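Aminotransferase TlmJ (Streptoalloteichus hindustanus, PDB 5UID) probably transfers amino groups between substrates with the help of pyridoxal 5'-phosphate, as a member of the DegT/DnrJ/EryC1 aminotransferase family. Local coordinates at residues S365-D368 with V369-I373; P359-Q362 with A363-D366; T37-F40 with E41-A45. One frame throughout, in Å; residues are numbered along the deposited sequence.

Interaction 1 of 3, residues S365-D368 with V369-I373; sequences SDSD and VETVI
T371 and S367 meet one turn apart in the first turns of the C-terminal helix 366-383, which begins with a capping box. S367 O accepts two bonds from T371. T371 N gives one to S367 O at 2.9 Å. T371 OG1 gives the other to S367 O at 2.7 Å. They reach the oxygen from opposite faces of its carbonyl plane, and OG1 stands 35° out of that plane. OG1 lies beside its own backbone N and anti to the carbonyl carbon (chi1 -56°), which lets the hydroxyl turn back to the preceding turn. The threonine hydroxyl is thus satisfied within the helix.

S365 is the N-cap. Its OG accepts from D368 N at 3.2 Å. In return S365 N gives a bond to D368 OD2 at 3.1 Å, on the anti side of the carboxylate and tilted 33° out of its plane. A weak bond also joins S365 OG to D368 OD2. These bonds satisfy two N-H groups at the helix start. S365 O, D366 O and D368 O then accept from V369 N, E370 N and V372 N. The polar ends of D366 and E370 turn to helix 249-280 instead, in salt bridges with R268 and R275. V369 and V372 are buried against Y276 of that helix. Within the cap turn, V369 CG2 comes to 3.3 Å from S365 O.

Interaction 2 of 3, residues P359-Q362 with A363-D366; sequences PLHQ and ALSD
H361 and L364 are the ends of a type I beta turn in the loop between strand 355-358 and helix 366-383. L364 N closes the turn on H361 O at 3.2 Å. The bond is nearly straight at hydrogen, 167°, but the donor stands 49° out of the carbonyl plane. The two side chains cross at about a right angle. L364 CG sits over one face of the H361 imidazole in a CH-pi contact, 3.5 Å from the ring centroid. L364 CD2 reaches H361 NE2 at 3.3 Å.

H361 CG stands between the backbone N and the carbonyl carbon (chi1 54°), and this turns the ring back over the residues that follow. A363 N lies at the ring edge, in its plane, and gives a weak hydrogen bond to H361 ND1 at 3.1 Å. A363 CB lies beside the same nitrogen. Replacing H361 by an alanine is likely to leave L364 without the ring face it packs on and A363 N without its weak acceptor, and to open a gap beside the turn.

Further out, H361 NE2 has a weak hydrogen bond to N8 O, which may help fix the ring's rotation. The Q362 chain bends at its second torsion; its OE1 bonds R269 NE and its NE2 bonds T13 OG1. L360 and L364 both touch I272 of helix 249-280, while L360 pairs with V9 through the backbone and L364 touches I7. The loop is thus held between that helix and the N-terminal segment. L364 CD1 lies 3.4 Å from P359 O, which accepts from the hydroxyl of Y276. P359 CB lies 4.2 Å from both L364 CD1 and L364 CD2.

Interaction 3 of 3, residues T37-F40 with E41-A45; sequences TKVF and EADFA
Helix 35-48 carries this contact and lies against helix 249-280 and the central sheet. T37 and E41 meet on one flank, V39 and D43 on another. Four backbone bonds join the turns: E41 N to T37 O, A42 N to K38 O, D43 N to V39 O, and F44 N to F40 O. The D43 N to V39 O bond measures 2.7 Å.

The E41 chain starts beside its backbone N (chi1 -72°) and then runs extended. This lays E41 CG against the preceding turn, 3.2 Å from T37 O. E41 OE2 passes T37 CG2 at 3.8 Å, and the two side chains cross at a slant. The polar ends go elsewhere: E41 OE2 accepts from S57 N, and T37 OG1 bonds D249 OD1. The side chain of T37 is about 10 Å from the bound pyridoxal-5'-phosphate.

V39 and D43 lie side by side and point the same way. V39 CG1 packs at 3.6 Å from D43 OD2, which is hydrogen-bonded to S256 OG of helix 249-280. F40 and F44 are both buried, and both touch M196 of strand 195-199. F44 also makes edge-to-face contacts with W181 and F183.

Backbone bonds hold the turns together, while the methyls of T37 and V39 only lie beside the carboxylates. The carboxylates of E41 and D43 are therefore probably anchored by S57 N and S256 OG rather than by side chains of their own turns, which would tie this helix to strand 55-58 and helix 249-280.

How the interactions relate
From the N terminus, interaction 3 comes first, within helix 35-48 beside strand 55-58 and helix 249-280. It is complete long before the other two begin. Interaction 2 follows strand 355-358 and closes a tight turn. Interaction 1 then starts helix 366-383; the two share S365 and D366, so they overlap in series without crossing. They also touch, with V372 CG2 packed on P359 CG and V369 CG2 on L364 CB. Interaction 3 stays apart, its centre 36 Å from that of interaction 1 and 28 Å from that of interaction 2. All three contact helix 249-280: interactions 1 and 2 on its F265 to Y276 part, interaction 3 nearer its start, at D249 to L259.

Interaction 1 of 3, residues S365-D368 with V369-I373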
ATOM      1  N   SER A 365      -9.626 -29.919   0.251  1.00 31.16           N
ATOM      2  CA  SER A 365      -9.752 -31.229  -0.364  1.00 32.34           C
ATOM      3  C   SER A 365     -11.137 -31.805  -0.078  1.00 31.99           C
ATOM      4  O   SER A 365     -11.886 -31.304   0.766  1.00 32.29           O
ATOM      5  CB  SER A 365      -8.663 -32.174   0.142  1.00 32.96           C
ATOM      6  OG  SER A 365      -8.817 -32.433   1.527  1.00 37.39           O
ATOM      7  N   ASP A 366     -11.482 -32.873  -0.803  1.00 34.64           N
ATOM      8  CA  ASP A 366     -12.737 -33.562  -0.528  1.00 32.14           C
ATOM      9  C   ASP A 366     -12.788 -34.068   0.906  1.00 35.17           C
ATOM     10  O   ASP A 366     -13.858 -34.069   1.524  1.00 36.62           O
ATOM     11  CB  ASP A 366     -12.936 -34.717  -1.508  1.00 36.11           C
ATOM     12  CG  ASP A 366     -13.144 -34.242  -2.932  1.00 40.34           C
ATOM     13  OD1 ASP A 366     -13.623 -33.106  -3.116  1.00 42.65           O
ATOM     14  OD2 ASP A 366     -12.831 -35.008  -3.867  1.00 48.71           O
ATOM     15  N   SER A 367     -11.643 -34.490   1.451  1.00 38.45           N
ATOM     16  CA  SER A 367     -11.593 -34.907   2.848  1.00 38.09           C
ATOM     17  C   SER A 367     -11.913 -33.747   3.784  1.00 35.02           C
ATOM     18  O   SER A 367     -12.627 -33.921   4.779  1.00 35.00           O
ATOM     19  CB  SER A 367     -10.218 -35.491   3.171  1.00 41.92           C
ATOM     20  OG  SER A 367     -10.092 -35.750   4.558  1.00 50.07           O
ATOM     21  N   ASP A 368     -11.390 -32.555   3.484  1.00 26.32           N
ATOM     22  CA  ASP A 368     -11.706 -31.382   4.296  1.00 25.63           C
ATOM     23  C   ASP A 368     -13.197 -31.071   4.255  1.00 32.23           C
ATOM     24  O   ASP A 368     -13.804 -30.769   5.291  1.00 32.52           O
ATOM     25  CB  ASP A 368     -10.902 -30.174   3.813  1.00 30.88           C
ATOM     26  CG  ASP A 368      -9.406 -30.355   3.994  1.00 38.37           C
ATOM     27  OD1 ASP A 368      -8.998 -31.006   4.980  1.00 41.29           O
ATOM     28  OD2 ASP A 368      -8.640 -29.841   3.152  1.00 38.53           O
ATOM     29  N   VAL A 369     -13.800 -31.142   3.066  1.00 30.76           N
ATOM     30  CA  VAL A 369     -15.218 -30.820   2.918  1.00 32.86           C
ATOM     31  C   VAL A 369     -16.073 -31.787   3.724  1.00 33.57           C
ATOM     32  O   VAL A 369     -17.031 -31.382   4.392  1.00 31.38           O
ATOM     33  CB  VAL A 369     -15.608 -30.822   1.429  1.00 34.94           C
ATOM     34  CG1 VAL A 369     -17.105 -30.593   1.267  1.00 39.75           C
ATOM     35  CG2 VAL A 369     -14.819 -29.766   0.676  1.00 34.57           C
ATOM     36  N   GLU A 370     -15.740 -33.080   3.677  1.00 29.48           N
ATOM     37  CA  GLU A 370     -16.490 -34.059   4.457  1.00 31.63           C
ATOM     38  C   GLU A 370     -16.246 -33.894   5.952  1.00 32.37           C
ATOM     39  O   GLU A 370     -17.141 -34.173   6.757  1.00 28.21           O
ATOM     40  CB  GLU A 370     -16.133 -35.477   4.005  1.00 29.82           C
ATOM     41  CG  GLU A 370     -16.479 -35.768   2.548  1.00 30.33           C
ATOM     42  CD  GLU A 370     -17.965 -35.640   2.259  1.00 36.16           C
ATOM     43  OE1 GLU A 370     -18.781 -35.937   3.158  1.00 40.87           O
ATOM     44  OE2 GLU A 370     -18.320 -35.238   1.130  1.00 41.44           O
ATOM     45  N   THR A 371     -15.051 -33.442   6.341  1.00 32.33           N
ATOM     46  CA  THR A 371     -14.791 -33.163   7.750  1.00 37.34           C
ATOM     47  C   THR A 371     -15.654 -32.010   8.252  1.00 39.56           C
ATOM     48  O   THR A 371     -16.174 -32.058   9.372  1.00 39.73           O
ATOM     49  CB  THR A 371     -13.308 -32.852   7.963  1.00 34.15           C
ATOM     50  OG1 THR A 371     -12.515 -33.939   7.474  1.00 36.14           O
ATOM     51  CG2 THR A 371     -13.009 -32.646   9.443  1.00 28.12           C
ATOM     52  N   VAL A 372     -15.824 -30.969   7.432  1.00 35.05           N
ATOM     53  CA  VAL A 372     -16.651 -29.833   7.830  1.00 32.86           C
ATOM     54  C   VAL A 372     -18.110 -30.256   7.958  1.00 28.84           C
ATOM     55  O   VAL A 372     -18.771 -29.963   8.961  1.00 27.72           O
ATOM     56  CB  VAL A 372     -16.486 -28.671   6.833  1.00 31.46           C
ATOM     57  CG1 VAL A 372     -17.516 -27.585   7.105  1.00 30.75           C
ATOM     58  CG2 VAL A 372     -15.079 -28.101   6.915  1.00 24.81           C
ATOM     59  N   ILE A 373     -18.633 -30.954   6.946  1.00 28.56           N
ATOM     60  CA  ILE A 373     -20.026 -31.394   6.981  1.00 34.64           C
ATOM     61  C   ILE A 373     -20.271 -32.303   8.179  1.00 41.17           C
ATOM     62  O   ILE A 373     -21.284 -32.173   8.878  1.00 43.79           O
ATOM     63  CB  ILE A 373     -20.401 -32.091   5.661  1.00 37.00           C
ATOM     64  CG1 ILE A 373     -20.291 -31.117   4.489  1.00 35.74           C
ATOM     65  CG2 ILE A 373     -21.807 -32.674   5.745  1.00 38.63           C
ATOM     66  CD1 ILE A 373     -20.527 -31.761   3.139  1.00 35.71           C
TER

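Interaction 2 of 3, residues P359-Q362 with A363-D366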
ATOM      1  N   PRO A 359     -15.549 -22.945   6.224  1.00 32.48           N
ATOM      2  CA  PRO A 359     -14.434 -22.927   5.267  1.00 34.41           C
ATOM      3  C   PRO A 359     -14.908 -23.090   3.830  1.00 27.77           C
ATOM      4  O   PRO A 359     -15.669 -24.002   3.503  1.00 28.12           O
ATOM      5  CB  PRO A 359     -13.577 -24.117   5.712  1.00 39.40           C
ATOM      6  CG  PRO A 359     -13.858 -24.251   7.167  1.00 39.36           C
ATOM      7  CD  PRO A 359     -15.306 -23.885   7.334  1.00 35.52           C
ATOM      8  N   LEU A 360     -14.450 -22.186   2.963  1.00 31.80           N
ATOM      9  CA  LEU A 360     -14.812 -22.233   1.546  1.00 26.17           C
ATOM     10  C   LEU A 360     -13.672 -21.601   0.753  1.00 26.68           C
ATOM     11  O   LEU A 360     -13.532 -20.374   0.739  1.00 27.81           O
ATOM     12  CB  LEU A 360     -16.131 -21.522   1.292  1.00 24.98           C
ATOM     13  CG  LEU A 360     -16.581 -21.469  -0.171  1.00 24.20           C
ATOM     14  CD1 LEU A 360     -16.764 -22.874  -0.725  1.00 23.81           C
ATOM     15  CD2 LEU A 360     -17.860 -20.657  -0.311  1.00 23.87           C
ATOM     16  N   HIS A 361     -12.871 -22.440   0.100  1.00 29.45           N
ATOM     17  CA  HIS A 361     -11.790 -21.986  -0.766  1.00 30.01           C
ATOM     18  C   HIS A 361     -11.337 -23.167  -1.611  1.00 32.91           C
ATOM     19  O   HIS A 361     -11.597 -24.326  -1.274  1.00 32.35           O
ATOM     20  CB  HIS A 361     -10.620 -21.403   0.035  1.00 22.85           C
ATOM     21  CG  HIS A 361     -10.091 -22.323   1.090  1.00 28.73           C
ATOM     22  ND1 HIS A 361      -9.220 -23.355   0.809  1.00 31.35           N
ATOM     23  CD2 HIS A 361     -10.313 -22.372   2.424  1.00 27.80           C
ATOM     24  CE1 HIS A 361      -8.925 -23.996   1.927  1.00 30.79           C
ATOM     25  NE2 HIS A 361      -9.578 -23.422   2.921  1.00 31.74           N
ATOM     26  N   GLN A 362     -10.653 -22.858  -2.715  1.00 29.74           N
ATOM     27  CA  GLN A 362     -10.282 -23.901  -3.665  1.00 25.30           C
ATOM     28  C   GLN A 362      -9.127 -24.770  -3.186  1.00 34.28           C
ATOM     29  O   GLN A 362      -8.745 -25.696  -3.909  1.00 39.21           O
ATOM     30  CB  GLN A 362      -9.939 -23.291  -5.029  1.00 26.19           C
ATOM     31  CG  GLN A 362      -8.700 -22.412  -5.050  1.00 26.69           C
ATOM     32  CD  GLN A 362      -8.989 -20.990  -4.614  1.00 28.99           C
ATOM     33  OE1 GLN A 362     -10.103 -20.670  -4.193  1.00 24.08           O
ATOM     34  NE2 GLN A 362      -7.988 -20.125  -4.722  1.00 30.55           N
ATOM     35  N   ALA A 363      -8.567 -24.512  -2.006  1.00 25.90           N
ATOM     36  CA  ALA A 363      -7.551 -25.392  -1.443  1.00 30.22           C
ATOM     37  C   ALA A 363      -8.143 -26.511  -0.597  1.00 31.85           C
ATOM     38  O   ALA A 363      -7.401 -27.402  -0.173  1.00 36.09           O
ATOM     39  CB  ALA A 363      -6.555 -24.590  -0.596  1.00 30.23           C
ATOM     40  N   LEU A 364      -9.447 -26.484  -0.340  1.00 33.78           N
ATOM     41  CA  LEU A 364     -10.085 -27.542   0.429  1.00 28.68           C
ATOM     42  C   LEU A 364     -10.097 -28.841  -0.367  1.00 30.55           C
ATOM     43  O   LEU A 364     -10.523 -28.866  -1.525  1.00 33.01           O
ATOM     44  CB  LEU A 364     -11.514 -27.142   0.796  1.00 24.84           C
ATOM     45  CG  LEU A 364     -11.699 -25.965   1.752  1.00 27.84           C
ATOM     46  CD1 LEU A 364     -13.161 -25.558   1.821  1.00 22.30           C
ATOM     47  CD2 LEU A 364     -11.174 -26.330   3.131  1.00 28.24           C
ATOM     48  N   SER A 365      -9.626 -29.919   0.251  1.00 31.16           N
ATOM     49  CA  SER A 365      -9.752 -31.229  -0.364  1.00 32.34           C
ATOM     50  C   SER A 365     -11.137 -31.805  -0.078  1.00 31.99           C
ATOM     51  O   SER A 365     -11.886 -31.304   0.766  1.00 32.29           O
ATOM     52  CB  SER A 365      -8.663 -32.174   0.142  1.00 32.96           C
ATOM     53  OG  SER A 365      -8.817 -32.433   1.527  1.00 37.39           O
ATOM     54  N   ASP A 366     -11.482 -32.873  -0.803  1.00 34.64           N
ATOM     55  CA  ASP A 366     -12.737 -33.562  -0.528  1.00 32.14           C
ATOM     56  C   ASP A 366     -12.788 -34.068   0.906  1.00 35.17           C
ATOM     57  O   ASP A 366     -13.858 -34.069   1.524  1.00 36.62           O
ATOM     58  CB  ASP A 366     -12.936 -34.717  -1.508  1.00 36.11           C
ATOM     59  CG  ASP A 366     -13.144 -34.242  -2.932  1.00 40.34           C
ATOM     60  OD1 ASP A 366     -13.623 -33.106  -3.116  1.00 42.65           O
ATOM     61  OD2 ASP A 366     -12.831 -35.008  -3.867  1.00 48.71           O
TER

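Interaction 3 of 3, residues T37-F40 with E41-A45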
ATOM      1  N   THR A  37       1.879  -4.315 -15.168  1.00 28.34           N
ATOM      2  CA  THR A  37       0.688  -3.664 -14.633  1.00 28.32           C
ATOM      3  C   THR A  37      -0.283  -3.295 -15.750  1.00 28.13           C
ATOM      4  O   THR A  37      -1.502  -3.436 -15.593  1.00 24.66           O
ATOM      5  CB  THR A  37       1.083  -2.424 -13.829  1.00 29.21           C
ATOM      6  OG1 THR A  37       1.879  -2.822 -12.706  1.00 35.33           O
ATOM      7  CG2 THR A  37      -0.157  -1.680 -13.329  1.00 24.02           C
ATOM      8  N   LYS A  38       0.242  -2.839 -16.889  1.00 26.59           N
ATOM      9  CA  LYS A  38      -0.621  -2.513 -18.019  1.00 33.88           C
ATOM     10  C   LYS A  38      -1.314  -3.760 -18.557  1.00 36.80           C
ATOM     11  O   LYS A  38      -2.494  -3.712 -18.925  1.00 34.97           O
ATOM     12  CB  LYS A  38       0.193  -1.827 -19.116  1.00 33.17           C
ATOM     13  CG  LYS A  38      -0.643  -1.250 -20.251  1.00 46.32           C
ATOM     14  CD  LYS A  38       0.231  -0.573 -21.298  1.00 54.04           C
ATOM     15  CE  LYS A  38      -0.598  -0.079 -22.474  1.00 61.27           C
ATOM     16  NZ  LYS A  38       0.243   0.563 -23.526  1.00 65.78           N
ATOM     17  N   VAL A  39      -0.603  -4.888 -18.595  1.00 35.54           N
ATOM     18  CA  VAL A  39      -1.204  -6.126 -19.080  1.00 33.42           C
ATOM     19  C   VAL A  39      -2.294  -6.605 -18.128  1.00 30.23           C
ATOM     20  O   VAL A  39      -3.384  -7.001 -18.560  1.00 31.55           O
ATOM     21  CB  VAL A  39      -0.117  -7.197 -19.292  1.00 33.38           C
ATOM     22  CG1 VAL A  39      -0.744  -8.572 -19.464  1.00 26.59           C
ATOM     23  CG2 VAL A  39       0.740  -6.843 -20.504  1.00 30.30           C
ATOM     24  N   PHE A  40      -2.026  -6.572 -16.819  1.00 29.25           N
ATOM     25  CA  PHE A  40      -3.021  -7.034 -15.852  1.00 30.94           C
ATOM     26  C   PHE A  40      -4.264  -6.151 -15.869  1.00 32.47           C
ATOM     27  O   PHE A  40      -5.388  -6.657 -15.773  1.00 33.51           O
ATOM     28  CB  PHE A  40      -2.415  -7.085 -14.449  1.00 24.37           C
ATOM     29  CG  PHE A  40      -3.363  -7.597 -13.398  1.00 21.70           C
ATOM     30  CD1 PHE A  40      -4.158  -8.707 -13.642  1.00 25.94           C
ATOM     31  CD2 PHE A  40      -3.451  -6.977 -12.161  1.00 27.14           C
ATOM     32  CE1 PHE A  40      -5.030  -9.183 -12.678  1.00 25.10           C
ATOM     33  CE2 PHE A  40      -4.317  -7.451 -11.191  1.00 29.88           C
ATOM     34  CZ  PHE A  40      -5.109  -8.555 -11.451  1.00 29.63           C
ATOM     35  N   GLU A  41      -4.084  -4.833 -15.986  1.00 33.20           N
ATOM     36  CA  GLU A  41      -5.234  -3.946 -16.132  1.00 32.45           C
ATOM     37  C   GLU A  41      -6.048  -4.311 -17.368  1.00 32.94           C
ATOM     38  O   GLU A  41      -7.277  -4.430 -17.304  1.00 31.18           O
ATOM     39  CB  GLU A  41      -4.773  -2.487 -16.196  1.00 25.85           C
ATOM     40  CG  GLU A  41      -4.282  -1.929 -14.870  1.00 28.67           C
ATOM     41  CD  GLU A  41      -3.940  -0.452 -14.944  1.00 31.54           C
ATOM     42  OE1 GLU A  41      -4.113   0.150 -16.023  1.00 38.63           O
ATOM     43  OE2 GLU A  41      -3.506   0.111 -13.918  1.00 32.86           O
ATOM     44  N   ALA A  42      -5.373  -4.506 -18.503  1.00 27.99           N
ATOM     45  CA  ALA A  42      -6.079  -4.891 -19.722  1.00 34.46           C
ATOM     46  C   ALA A  42      -6.757  -6.245 -19.563  1.00 32.54           C
ATOM     47  O   ALA A  42      -7.879  -6.447 -20.046  1.00 37.30           O
ATOM     48  CB  ALA A  42      -5.112  -4.906 -20.906  1.00 27.60           C
ATOM     49  N   ASP A  43      -6.094  -7.187 -18.888  1.00 28.70           N
ATOM     50  CA  ASP A  43      -6.698  -8.493 -18.648  1.00 30.32           C
ATOM     51  C   ASP A  43      -7.932  -8.371 -17.761  1.00 30.40           C
ATOM     52  O   ASP A  43      -8.986  -8.944 -18.061  1.00 28.94           O
ATOM     53  CB  ASP A  43      -5.674  -9.436 -18.015  1.00 37.03           C
ATOM     54  CG  ASP A  43      -4.600  -9.874 -18.991  1.00 45.34           C
ATOM     55  OD1 ASP A  43      -4.727  -9.561 -20.194  1.00 44.68           O
ATOM     56  OD2 ASP A  43      -3.630 -10.530 -18.553  1.00 46.09           O
ATOM     57  N   PHE A  44      -7.815  -7.627 -16.658  1.00 24.00           N
ATOM     58  CA  PHE A  44      -8.939  -7.494 -15.736  1.00 28.92           C
ATOM     59  C   PHE A  44     -10.097  -6.742 -16.385  1.00 27.20           C
ATOM     60  O   PHE A  44     -11.263  -7.105 -16.190  1.00 27.56           O
ATOM     61  CB  PHE A  44      -8.485  -6.796 -14.452  1.00 26.54           C
ATOM     62  CG  PHE A  44      -9.417  -6.994 -13.290  1.00 23.67           C
ATOM     63  CD1 PHE A  44      -9.469  -8.209 -12.628  1.00 22.96           C
ATOM     64  CD2 PHE A  44     -10.238  -5.965 -12.857  1.00 26.42           C
ATOM     65  CE1 PHE A  44     -10.326  -8.400 -11.558  1.00 23.46           C
ATOM     66  CE2 PHE A  44     -11.095  -6.146 -11.787  1.00 26.96           C
ATOM     67  CZ  PHE A  44     -11.141  -7.366 -11.137  1.00 24.58           C
ATOM     68  N   ALA A  45      -9.794  -5.704 -17.169  1.00 24.77           N
ATOM     69  CA  ALA A  45     -10.844  -4.959 -17.861  1.00 31.84           C
ATOM     70  C   ALA A  45     -11.633  -5.858 -18.805  1.00 36.98           C
ATOM     71  O   ALA A  45     -12.862  -5.751 -18.893  1.00 40.37           O
ATOM     72  CB  ALA A  45     -10.238  -3.782 -18.626  1.00 29.02           C
TER